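Local coordinates for probable outer membrane protein (Pseudomonas aeruginosa, PDB 3DWO) that probably carries long-chain fatty acids or other hydrophobic compounds across the outer membrane, as a beta-barrel channel of the FadL family, at residues Leu22-Asn33 against Asp226-Ala234; Asp375-Gly386 against Asp398-Val409. All coordinates share one frame; numbering follows the deposited sequence.

Contact 1: Leu22-Asn33 against Asp226-Ala234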
loop_
_atom_site.group_PDB
_atom_site.type_symbol
_atom_site.label_atom_id
_atom_site.label_comp_id
_atom_site.label_asym_id
_atom_site.label_seq_id
_atom_site.Cartn_x
_atom_site.Cartn_y
_atom_site.Cartn_z
ATOM N N LEU A 22 1.780 6.616 21.451
ATOM C CA LEU A 22 2.031 6.699 22.885
ATOM C C LEU A 22 2.128 8.107 23.473
ATOM O O LEU A 22 2.251 8.258 24.689
ATOM C CB LEU A 22 3.286 5.896 23.245
ATOM C CG LEU A 22 3.168 4.379 23.042
ATOM C CD1 LEU A 22 4.416 3.680 23.550
ATOM C CD2 LEU A 22 1.942 3.858 23.776
ATOM N N PHE A 23 2.082 9.137 22.631
ATOM C CA PHE A 23 2.128 10.507 23.135
ATOM C C PHE A 23 0.817 10.767 23.876
ATOM O O PHE A 23 -0.223 10.210 23.528
ATOM C CB PHE A 23 2.296 11.505 21.985
ATOM C CG PHE A 23 3.730 11.731 21.581
ATOM C CD1 PHE A 23 4.475 12.757 22.158
ATOM C CD2 PHE A 23 4.344 10.907 20.643
ATOM C CE1 PHE A 23 5.811 12.956 21.807
ATOM C CE2 PHE A 23 5.676 11.096 20.287
ATOM C CZ PHE A 23 6.412 12.124 20.872
ATOM N N PRO A 24 0.855 11.613 24.917
ATOM C CA PRO A 24 -0.314 11.961 25.734
ATOM C C PRO A 24 -1.633 12.235 25.004
ATOM O O PRO A 24 -1.715 13.104 24.138
ATOM C CB PRO A 24 0.174 13.174 26.520
ATOM C CG PRO A 24 1.608 12.825 26.771
ATOM C CD PRO A 24 2.063 12.301 25.414
ATOM N N ASN A 25 -2.664 11.482 25.382
ATOM C CA ASN A 25 -4.004 11.626 24.822
ATOM C C ASN A 25 -4.081 11.665 23.296
ATOM O O ASN A 25 -4.661 12.584 22.718
ATOM C CB ASN A 25 -4.672 12.877 25.400
ATOM C CG ASN A 25 -4.757 12.842 26.916
ATOM O OD1 ASN A 25 -5.282 11.893 27.501
ATOM N ND2 ASN A 25 -4.242 13.880 27.559
ATOM N N ASP A 26 -3.501 10.658 22.654
ATOM C CA ASP A 26 -3.508 10.560 21.200
ATOM C C ASP A 26 -4.572 9.543 20.792
ATOM O O ASP A 26 -4.376 8.333 20.930
ATOM C CB ASP A 26 -2.127 10.121 20.702
ATOM C CG ASP A 26 -2.095 9.870 19.208
ATOM O OD1 ASP A 26 -3.097 10.166 18.524
ATOM O OD2 ASP A 26 -1.061 9.378 18.715
ATOM N N PRO A 27 -5.714 10.025 20.281
ATOM C CA PRO A 27 -6.824 9.166 19.854
ATOM C C PRO A 27 -6.484 8.095 18.815
ATOM O O PRO A 27 -7.234 7.129 18.662
ATOM C CB PRO A 27 -7.860 10.169 19.354
ATOM C CG PRO A 27 -7.025 11.298 18.853
ATOM C CD PRO A 27 -5.988 11.431 19.939
ATOM N N SER A 28 -5.365 8.252 18.112
ATOM C CA SER A 28 -4.970 7.261 17.109
ATOM C C SER A 28 -4.694 5.919 17.780
ATOM O O SER A 28 -4.553 4.894 17.111
ATOM C CB SER A 28 -3.717 7.714 16.358
ATOM O OG SER A 28 -2.599 7.765 17.224
ATOM N N ALA A 29 -4.613 5.931 19.107
ATOM C CA ALA A 29 -4.362 4.711 19.863
ATOM C C ALA A 29 -5.513 3.718 19.697
ATOM O O ALA A 29 -5.338 2.518 19.879
ATOM C CB ALA A 29 -4.171 5.043 21.344
ATOM N N ALA A 30 -6.692 4.226 19.357
ATOM C CA ALA A 30 -7.862 3.373 19.174
ATOM C C ALA A 30 -7.567 2.229 18.198
ATOM O O ALA A 30 -8.193 1.168 18.264
ATOM C CB ALA A 30 -9.036 4.204 18.676
ATOM N N PHE A 31 -6.603 2.435 17.307
ATOM C CA PHE A 31 -6.255 1.403 16.334
ATOM C C PHE A 31 -4.810 0.921 16.447
ATOM O O PHE A 31 -4.556 -0.276 16.557
ATOM C CB PHE A 31 -6.507 1.917 14.910
ATOM C CG PHE A 31 -6.067 0.964 13.830
ATOM C CD1 PHE A 31 -6.729 -0.244 13.633
ATOM C CD2 PHE A 31 -4.976 1.269 13.018
ATOM C CE1 PHE A 31 -6.311 -1.134 12.643
ATOM C CE2 PHE A 31 -4.550 0.384 12.026
ATOM C CZ PHE A 31 -5.218 -0.819 11.837
ATOM N N ASN A 32 -3.873 1.862 16.424
ATOM C CA ASN A 32 -2.449 1.550 16.478
ATOM C C ASN A 32 -1.991 0.752 17.707
ATOM O O ASN A 32 -1.228 -0.206 17.578
ATOM C CB ASN A 32 -1.669 2.850 16.302
ATOM C CG ASN A 32 -1.980 3.522 14.964
ATOM O OD1 ASN A 32 -1.860 2.895 13.909
ATOM N ND2 ASN A 32 -2.390 4.788 15.001
ATOM N N ASN A 33 -2.437 1.148 18.893
ATOM C CA ASN A 33 -2.119 0.403 20.108
ATOM C C ASN A 33 -3.246 0.717 21.072
ATOM O O ASN A 33 -3.171 1.669 21.850
ATOM C CB ASN A 33 -0.775 0.807 20.725
ATOM C CG ASN A 33 -0.285 -0.212 21.757
ATOM O OD1 ASN A 33 -1.073 -0.734 22.553
ATOM N ND2 ASN A 33 1.013 -0.502 21.744
ATOM N N ASP A 226 8.784 7.507 31.065
ATOM C CA ASP A 226 8.897 6.607 29.935
ATOM C C ASP A 226 7.638 5.788 29.714
ATOM O O ASP A 226 7.056 5.248 30.654
ATOM C CB ASP A 226 10.082 5.665 30.139
ATOM C CG ASP A 226 11.379 6.408 30.365
ATOM O OD1 ASP A 226 11.806 7.146 29.454
ATOM O OD2 ASP A 226 11.969 6.254 31.456
ATOM N N THR A 227 7.225 5.705 28.457
ATOM C CA THR A 227 6.055 4.937 28.083
ATOM C C THR A 227 6.498 4.001 26.972
ATOM O O THR A 227 6.914 4.446 25.903
ATOM C CB THR A 227 4.925 5.842 27.562
ATOM O OG1 THR A 227 4.578 6.802 28.565
ATOM C CG2 THR A 227 3.695 5.014 27.231
ATOM N N LEU A 228 6.440 2.703 27.243
ATOM C CA LEU A 228 6.831 1.703 26.267
ATOM C C LEU A 228 5.578 1.020 25.756
ATOM O O LEU A 228 4.608 0.852 26.495
ATOM C CB LEU A 228 7.758 0.668 26.899
ATOM C CG LEU A 228 9.149 1.141 27.326
ATOM C CD1 LEU A 228 9.893 -0.010 27.986
ATOM C CD2 LEU A 228 9.923 1.630 26.115
ATOM N N GLY A 229 5.597 0.627 24.490
ATOM C CA GLY A 229 4.436 -0.026 23.929
ATOM C C GLY A 229 4.754 -1.080 22.893
ATOM O O GLY A 229 5.694 -0.951 22.105
ATOM N N PHE A 230 3.970 -2.149 22.919
ATOM C CA PHE A 230 4.120 -3.222 21.963
ATOM C C PHE A 230 2.751 -3.434 21.341
ATOM O O PHE A 230 1.757 -3.616 22.051
ATOM C CB PHE A 230 4.569 -4.515 22.634
ATOM C CG PHE A 230 4.759 -5.642 21.671
ATOM C CD1 PHE A 230 5.864 -5.668 20.829
ATOM C CD2 PHE A 230 3.801 -6.643 21.555
ATOM C CE1 PHE A 230 6.014 -6.675 19.880
ATOM C CE2 PHE A 230 3.939 -7.655 20.608
ATOM C CZ PHE A 230 5.047 -7.671 19.770
ATOM N N ALA A 231 2.698 -3.402 20.017
ATOM C CA ALA A 231 1.439 -3.584 19.317
ATOM C C ALA A 231 1.585 -4.641 18.241
ATOM O O ALA A 231 2.606 -4.715 17.555
ATOM C CB ALA A 231 0.987 -2.261 18.698
ATOM N N TYR A 232 0.559 -5.469 18.100
ATOM C CA TYR A 232 0.581 -6.502 17.087
ATOM C C TYR A 232 -0.709 -6.514 16.282
ATOM O O TYR A 232 -1.810 -6.546 16.843
ATOM C CB TYR A 232 0.785 -7.877 17.716
ATOM C CG TYR A 232 0.877 -8.976 16.684
ATOM C CD1 TYR A 232 2.033 -9.147 15.925
ATOM C CD2 TYR A 232 -0.206 -9.820 16.434
ATOM C CE1 TYR A 232 2.110 -10.132 14.938
ATOM C CE2 TYR A 232 -0.139 -10.807 15.450
ATOM C CZ TYR A 232 1.023 -10.953 14.709
ATOM O OH TYR A 232 1.100 -11.921 13.737
ATOM N N HIS A 233 -0.561 -6.472 14.962
ATOM C CA HIS A 233 -1.693 -6.518 14.046
ATOM C C HIS A 233 -1.537 -7.805 13.254
ATOM O O HIS A 233 -0.567 -7.976 12.514
ATOM C CB HIS A 233 -1.691 -5.301 13.114
ATOM C CG HIS A 233 -2.149 -4.039 13.776
ATOM N ND1 HIS A 233 -1.407 -3.391 14.741
ATOM C CD2 HIS A 233 -3.295 -3.328 13.644
ATOM C CE1 HIS A 233 -2.075 -2.336 15.175
ATOM N NE2 HIS A 233 -3.224 -2.276 14.526
ATOM N N ALA A 234 -2.481 -8.721 13.432
ATOM C CA ALA A 234 -2.416 -10.000 12.749
ATOM C C ALA A 234 -2.699 -9.848 11.263
ATOM O O ALA A 234 -3.348 -8.893 10.839
ATOM C CB ALA A 234 -3.412 -10.985 13.382
#
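His233 and Phe31 meet edge-to-face: the imidazole edge is directed at one face of the phenyl ring, with centroids 4.8 Å apart and planes at 63°. Phe31 holds its ring anti to its own amide nitrogen (chi1 175°), which carries the ring to the strand although its CB does not point there. His233 NE2 sits above the phenyl plane near the rim, and from there it also donates a weak, bent hydrogen bond to Phe31 O (3.1 Å, 132° at the hydrogen). The same imidazole edge faces the next carbonyl, with His233 CE1 3.3 Å from Asn32 O, so one ring packs against both the side chain and the backbone of the short helix 29-32. Phe215 of strand 201-220 stacks on His233 and meets Phe31 edge-to-face, extending the aromatic cluster.

Two residues earlier on the same face of the strand, the methyl of Ala231 lies 3.2 Å from Asn32 O and packs against the amide of Asn33, whose ND2 approaches Phe230 O at 3.2 Å. At the other end, Leu22 lowers a single branch onto the backbone: CD1 is 3.4 Å from Gly229 N, while CD1 and CD2 both lie 4.0 Å from Thr227 CG2. Gly229 has no side chain at the point where Leu22 CD1 comes down on the backbone.

Behind the contact Asp26 caps the turn into the helix, accepting from both Ser28 N and Ser28 OG. Thr227, Gly229, Ala231 and His233 are alternate residues turned to one face of their strand, whereas Phe230 points away, close to bound detergent. This is the arrangement of a FadL-type barrel, in which the N-terminal segment plugs the lumen and packs against the inner wall.

Contact 2: Asp375-Gly386 against Asp398-Val409. With C8E ((hydroxyethyloxy)tri(ethyloxy)octane), chain F; C8E ((hydroxyethyloxy)tri(ethyloxy)octane), chain E.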
loop_
_atom_site.group_PDB
_atom_site.type_symbol
_atom_site.label_atom_id
_atom_site.label_comp_id
_atom_site.label_asym_id
_atom_site.label_seq_id
_atom_site.Cartn_x
_atom_site.Cartn_y
_atom_site.Cartn_z
ATOM N N ASP A 375 8.983 0.423 -5.777
ATOM C CA ASP A 375 9.587 1.235 -4.725
ATOM C C ASP A 375 10.901 0.696 -4.171
ATOM O O ASP A 375 11.338 -0.407 -4.503
ATOM C CB ASP A 375 8.586 1.499 -3.582
ATOM C CG ASP A 375 8.505 0.368 -2.596
ATOM O OD1 ASP A 375 8.503 -0.801 -3.035
ATOM O OD2 ASP A 375 8.426 0.649 -1.380
ATOM N N GLY A 376 11.538 1.517 -3.347
ATOM C CA GLY A 376 12.798 1.152 -2.734
ATOM C C GLY A 376 12.783 1.705 -1.328
ATOM O O GLY A 376 11.776 2.288 -0.902
ATOM N N ASP A 377 13.875 1.519 -0.597
ATOM C CA ASP A 377 13.948 2.023 0.765
ATOM C C ASP A 377 13.636 3.518 0.750
ATOM O O ASP A 377 13.997 4.214 -0.197
ATOM C CB ASP A 377 15.343 1.777 1.344
ATOM C CG ASP A 377 15.658 0.300 1.498
ATOM O OD1 ASP A 377 14.708 -0.512 1.506
ATOM O OD2 ASP A 377 16.850 -0.049 1.629
ATOM N N ARG A 378 12.951 4.009 1.781
ATOM C CA ARG A 378 12.615 5.430 1.841
ATOM C C ARG A 378 13.128 6.097 3.106
ATOM O O ARG A 378 13.288 5.459 4.147
ATOM C CB ARG A 378 11.097 5.669 1.819
ATOM C CG ARG A 378 10.287 4.953 0.758
ATOM C CD ARG A 378 9.900 3.557 1.206
ATOM N NE ARG A 378 8.856 2.997 0.354
ATOM C CZ ARG A 378 7.582 3.375 0.393
ATOM N NH1 ARG A 378 7.191 4.311 1.246
ATOM N NH2 ARG A 378 6.697 2.823 -0.426
ATOM N N TYR A 379 13.390 7.394 2.997
ATOM C CA TYR A 379 13.797 8.193 4.138
ATOM C C TYR A 379 12.639 9.175 4.282
ATOM O O TYR A 379 12.235 9.806 3.306
ATOM C CB TYR A 379 15.086 8.971 3.866
ATOM C CG TYR A 379 16.358 8.267 4.277
ATOM C CD1 TYR A 379 16.419 7.517 5.451
ATOM C CD2 TYR A 379 17.517 8.391 3.514
ATOM C CE1 TYR A 379 17.603 6.906 5.851
ATOM C CE2 TYR A 379 18.707 7.788 3.905
ATOM C CZ TYR A 379 18.743 7.047 5.072
ATOM O OH TYR A 379 19.921 6.444 5.449
ATOM N N PHE A 380 12.090 9.287 5.483
ATOM C CA PHE A 380 10.983 10.205 5.721
ATOM C C PHE A 380 11.460 11.396 6.549
ATOM O O PHE A 380 12.152 11.223 7.557
ATOM C CB PHE A 380 9.785 9.674 6.565
ATOM C CG PHE A 380 8.913 8.751 5.891
ATOM C CD1 PHE A 380 7.533 8.931 5.944
ATOM C CD2 PHE A 380 9.414 7.605 5.281
ATOM C CE1 PHE A 380 6.664 7.984 5.397
ATOM C CE2 PHE A 380 8.552 6.651 4.730
ATOM C CZ PHE A 380 7.174 6.842 4.790
ATOM N N ALA A 381 11.101 12.597 6.108
ATOM C CA ALA A 381 11.457 13.828 6.812
ATOM C C ALA A 381 10.160 14.600 7.044
ATOM O O ALA A 381 9.490 14.987 6.086
ATOM C CB ALA A 381 12.428 14.660 5.972
ATOM N N SER A 382 9.810 14.824 8.309
ATOM C CA SER A 382 8.566 15.522 8.634
ATOM C C SER A 382 8.705 16.730 9.555
ATOM O O SER A 382 9.599 16.791 10.403
ATOM C CB SER A 382 7.576 14.554 9.294
ATOM O OG SER A 382 7.371 13.386 8.521
ATOM N N LEU A 383 7.782 17.674 9.379
ATOM C CA LEU A 383 7.698 18.887 10.189
ATOM C C LEU A 383 6.221 19.045 10.538
ATOM O O LEU A 383 5.357 18.793 9.696
ATOM C CB LEU A 383 8.167 20.111 9.395
ATOM C CG LEU A 383 9.650 20.190 9.042
ATOM C CD1 LEU A 383 9.892 21.446 8.220
ATOM C CD2 LEU A 383 10.492 20.207 10.317
ATOM N N GLY A 384 5.928 19.449 11.772
ATOM C CA GLY A 384 4.543 19.621 12.172
ATOM C C GLY A 384 4.317 20.709 13.205
ATOM O O GLY A 384 5.250 21.156 13.871
ATOM N N ALA A 385 3.067 21.141 13.335
ATOM C CA ALA A 385 2.710 22.172 14.298
ATOM C C ALA A 385 1.287 21.944 14.798
ATOM O O ALA A 385 0.444 21.415 14.074
ATOM C CB ALA A 385 2.830 23.549 13.664
ATOM N N GLY A 386 1.034 22.340 16.042
ATOM C CA GLY A 386 -0.286 22.176 16.628
ATOM C C GLY A 386 -0.724 23.424 17.373
ATOM O O GLY A 386 0.083 24.092 18.017
ATOM N N ASP A 398 -4.055 20.807 13.818
ATOM C CA ASP A 398 -2.685 20.391 13.553
ATOM C C ASP A 398 -2.395 20.360 12.069
ATOM O O ASP A 398 -3.281 20.090 11.253
ATOM C CB ASP A 398 -2.408 19.014 14.153
ATOM C CG ASP A 398 -2.297 19.053 15.656
ATOM O OD1 ASP A 398 -1.932 18.026 16.258
ATOM O OD2 ASP A 398 -2.577 20.116 16.243
ATOM N N ALA A 399 -1.144 20.651 11.729
ATOM C CA ALA A 399 -0.703 20.658 10.344
ATOM C C ALA A 399 0.600 19.880 10.264
ATOM O O ALA A 399 1.332 19.775 11.248
ATOM C CB ALA A 399 -0.487 22.077 9.873
ATOM N N ALA A 400 0.886 19.327 9.095
ATOM C CA ALA A 400 2.110 18.571 8.917
ATOM C C ALA A 400 2.476 18.484 7.449
ATOM O O ALA A 400 1.612 18.544 6.572
ATOM C CB ALA A 400 1.949 17.163 9.498
ATOM N N TYR A 401 3.774 18.371 7.197
ATOM C CA TYR A 401 4.298 18.220 5.854
ATOM C C TYR A 401 5.314 17.112 5.976
ATOM O O TYR A 401 6.098 17.090 6.920
ATOM C CB TYR A 401 5.011 19.476 5.359
ATOM C CG TYR A 401 5.670 19.253 4.012
ATOM C CD1 TYR A 401 4.902 19.039 2.865
ATOM C CD2 TYR A 401 7.057 19.192 3.895
ATOM C CE1 TYR A 401 5.502 18.767 1.633
ATOM C CE2 TYR A 401 7.665 18.920 2.667
ATOM C CZ TYR A 401 6.882 18.709 1.542
ATOM O OH TYR A 401 7.478 18.445 0.332
ATOM N N SER A 402 5.300 16.190 5.028
ATOM C CA SER A 402 6.238 15.088 5.066
ATOM C C SER A 402 6.747 14.769 3.668
ATOM O O SER A 402 5.970 14.633 2.725
ATOM C CB SER A 402 5.576 13.858 5.686
ATOM O OG SER A 402 6.500 12.797 5.791
ATOM N N ARG A 403 8.063 14.672 3.542
ATOM C CA ARG A 403 8.685 14.361 2.270
ATOM C C ARG A 403 9.292 12.969 2.373
ATOM O O ARG A 403 9.911 12.624 3.376
ATOM C CB ARG A 403 9.772 15.390 1.935
ATOM C CG ARG A 403 10.684 14.978 0.792
ATOM C CD ARG A 403 9.903 14.710 -0.492
ATOM N NE ARG A 403 10.681 13.958 -1.481
ATOM C CZ ARG A 403 11.762 14.424 -2.099
ATOM N NH1 ARG A 403 12.206 15.648 -1.838
ATOM N NH2 ARG A 403 12.407 13.662 -2.972
ATOM N N GLN A 404 9.093 12.166 1.337
ATOM C CA GLN A 404 9.633 10.819 1.314
ATOM C C GLN A 404 10.646 10.713 0.186
ATOM O O GLN A 404 10.300 10.866 -0.992
ATOM C CB GLN A 404 8.524 9.784 1.102
ATOM C CG GLN A 404 7.456 9.736 2.194
ATOM C CD GLN A 404 6.454 10.875 2.100
ATOM O OE1 GLN A 404 5.900 11.139 1.032
ATOM N NE2 GLN A 404 6.210 11.551 3.222
ATOM N N PHE A 405 11.900 10.470 0.553
ATOM C CA PHE A 405 12.962 10.319 -0.425
ATOM C C PHE A 405 13.128 8.828 -0.668
ATOM O O PHE A 405 13.538 8.088 0.225
ATOM C CB PHE A 405 14.282 10.899 0.095
ATOM C CG PHE A 405 14.199 12.345 0.497
ATOM C CD1 PHE A 405 13.806 12.702 1.786
ATOM C CD2 PHE A 405 14.509 13.352 -0.416
ATOM C CE1 PHE A 405 13.724 14.046 2.162
ATOM C CE2 PHE A 405 14.431 14.696 -0.052
ATOM C CZ PHE A 405 14.039 15.044 1.238
ATOM N N VAL A 406 12.799 8.394 -1.879
ATOM C CA VAL A 406 12.892 6.990 -2.252
ATOM C C VAL A 406 14.130 6.798 -3.106
ATOM O O VAL A 406 14.382 7.579 -4.017
ATOM C CB VAL A 406 11.658 6.555 -3.071
ATOM C CG1 VAL A 406 11.682 5.052 -3.305
ATOM C CG2 VAL A 406 10.386 6.971 -2.347
ATOM N N LYS A 407 14.915 5.771 -2.815
ATOM C CA LYS A 407 16.111 5.548 -3.608
ATOM C C LYS A 407 15.725 5.018 -4.984
ATOM O O LYS A 407 14.720 4.322 -5.142
ATOM C CB LYS A 407 17.054 4.556 -2.922
ATOM C CG LYS A 407 16.503 3.155 -2.789
ATOM C CD LYS A 407 17.618 2.115 -2.926
ATOM C CE LYS A 407 18.727 2.317 -1.899
ATOM N NZ LYS A 407 19.827 1.322 -2.076
ATOM N N GLU A 408 16.523 5.375 -5.978
ATOM C CA GLU A 408 16.302 4.931 -7.342
ATOM C C GLU A 408 16.565 3.425 -7.364
ATOM O O GLU A 408 17.607 2.963 -6.888
ATOM C CB GLU A 408 17.269 5.663 -8.271
ATOM C CG GLU A 408 17.157 5.295 -9.731
ATOM C CD GLU A 408 18.127 6.085 -10.580
ATOM O OE1 GLU A 408 17.985 7.325 -10.652
ATOM O OE2 GLU A 408 19.040 5.470 -11.166
ATOM N N VAL A 409 15.620 2.658 -7.896
ATOM C CA VAL A 409 15.776 1.211 -7.944
ATOM C C VAL A 409 15.751 0.645 -9.345
ATOM O O VAL A 409 15.185 1.238 -10.261
ATOM C CB VAL A 409 14.671 0.490 -7.138
ATOM C CG1 VAL A 409 14.978 0.562 -5.650
ATOM C CG2 VAL A 409 13.310 1.127 -7.443
HETATM C C2 C8E F . 17.827 12.645 1.546
HETATM C C3 C8E F . 18.935 11.833 1.041
HETATM C C4 C8E F . 18.486 11.208 -0.198
HETATM C C5 C8E F . 18.798 9.745 -0.150
HETATM C C6 C8E F . 17.860 8.964 -0.958
HETATM C C7 C8E F . 17.014 8.386 0.083
HETATM C C8 C8E F . 16.760 6.946 -0.178
HETATM O O9 C8E F . 16.772 5.897 0.786
HETATM C C10 C8E F . 17.967 5.643 1.502
HETATM C C11 C8E F . 17.665 4.512 2.443
HETATM C C1 C8E E . -6.284 5.601 -3.787
HETATM C C2 C8E E . -4.849 5.357 -3.843
HETATM C C3 C8E E . -4.261 4.929 -2.577
HETATM C C4 C8E E . -3.684 6.101 -1.944
HETATM C C5 C8E E . -2.346 5.751 -1.424
HETATM C C6 C8E E . -1.943 6.710 -0.420
HETATM C C7 C8E E . -0.555 6.332 -0.256
HETATM C C8 C8E E . 0.248 7.561 -0.202
HETATM O O9 C8E E . 1.536 7.716 0.351
HETATM C C10 C8E E . 1.750 7.450 1.722
HETATM C C11 C8E E . 3.210 7.710 1.930
HETATM O O12 C8E E . 4.010 6.899 1.047
HETATM C C13 C8E E . 5.401 7.310 0.917
HETATM C C14 C8E E . 6.299 7.130 -0.348
HETATM O O15 C8E E . 6.068 7.466 -1.746
HETATM C C16 C8E E . 5.454 6.365 -2.447
HETATM C C17 C8E E . 6.447 5.384 -3.090
HETATM O O18 C8E E . 6.670 5.308 -4.512
HETATM C C19 C8E E . 5.781 4.357 -5.163
HETATM C C20 C8E E . 6.276 3.028 -5.841
HETATM O O21 C8E E . 6.047 1.789 -5.164
#
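Strands 378-386 and 398-406 run antiparallel at 160°, their axes 4.6 Å apart at closest, and paired backbone bonds join Tyr379 to Phe405, Ala381 to Arg403, Leu383 to Tyr401 and Ala385 to Ala399. At the non-hydrogen-bonded pair Ser382-Ser402 the hydroxyls bond to each other, OG to OG at 2.9 Å. They meet from different positions, Ser382 OG beside its backbone N and Ser402 OG anti to its own.

On the same face, Gln404 CG, beside its backbone N (chi1 -62°), lies over the centre of the Phe380 ring, 3.7 Å from the centroid, a CH-pi contact; the bend at chi2 then swings the amide back toward Ser402. Trp13 of helix 10-14 touches Phe380 and Ser402, consistent with this face being turned to the lumen. Nearby, Arg378 grips Asp375 side-on: NE and NH2 both reach OD2, the latter at 2.9 Å as a salt bridge, while Asp375 OD1 is held by Thr362. A detergent molecule crosses one face of the guanidinium and touches Gln404, its C13 lying 3.4 Å from Gln404 CG.

On the other face, Phe405 is sandwiched between Arg403 CG and C2 of a second detergent, and Ala381 CB reaches its edge at CE1 (4.1 Å). That detergent continues over a face of Tyr379, its C10 lying 3.3 Å from Tyr379 CE2.

Chemically, the probable lumen face is mixed polar and aromatic: hydroxyls and an ion pair find partners there, and the Gln404 amide adds only a weak bond to Ser402 OG. The other, mostly aromatic and aliphatic, is consistent with the membrane side.

In the fold
Following the chain from the N terminus, contact 1 comes first: residues 22-33, in the N-terminal segment before the first barrel strand, meet strand 226-248 and so close a loop of 192 residues that holds much of the early barrel wall. Contact 2 opens only after contact 1 has closed, and is local, pairing the neighbouring strands 378-388 and 395-411 around a short connection. The two are therefore in series, neither nested nor crossed. Their centres lie 21 Å apart and they do not touch. Contact 1 ties plug to wall, contact 2 strand to strand; helix 10-14 extends the plug to the probable lumen face of contact 2, so the N-terminal segment reaches both regions.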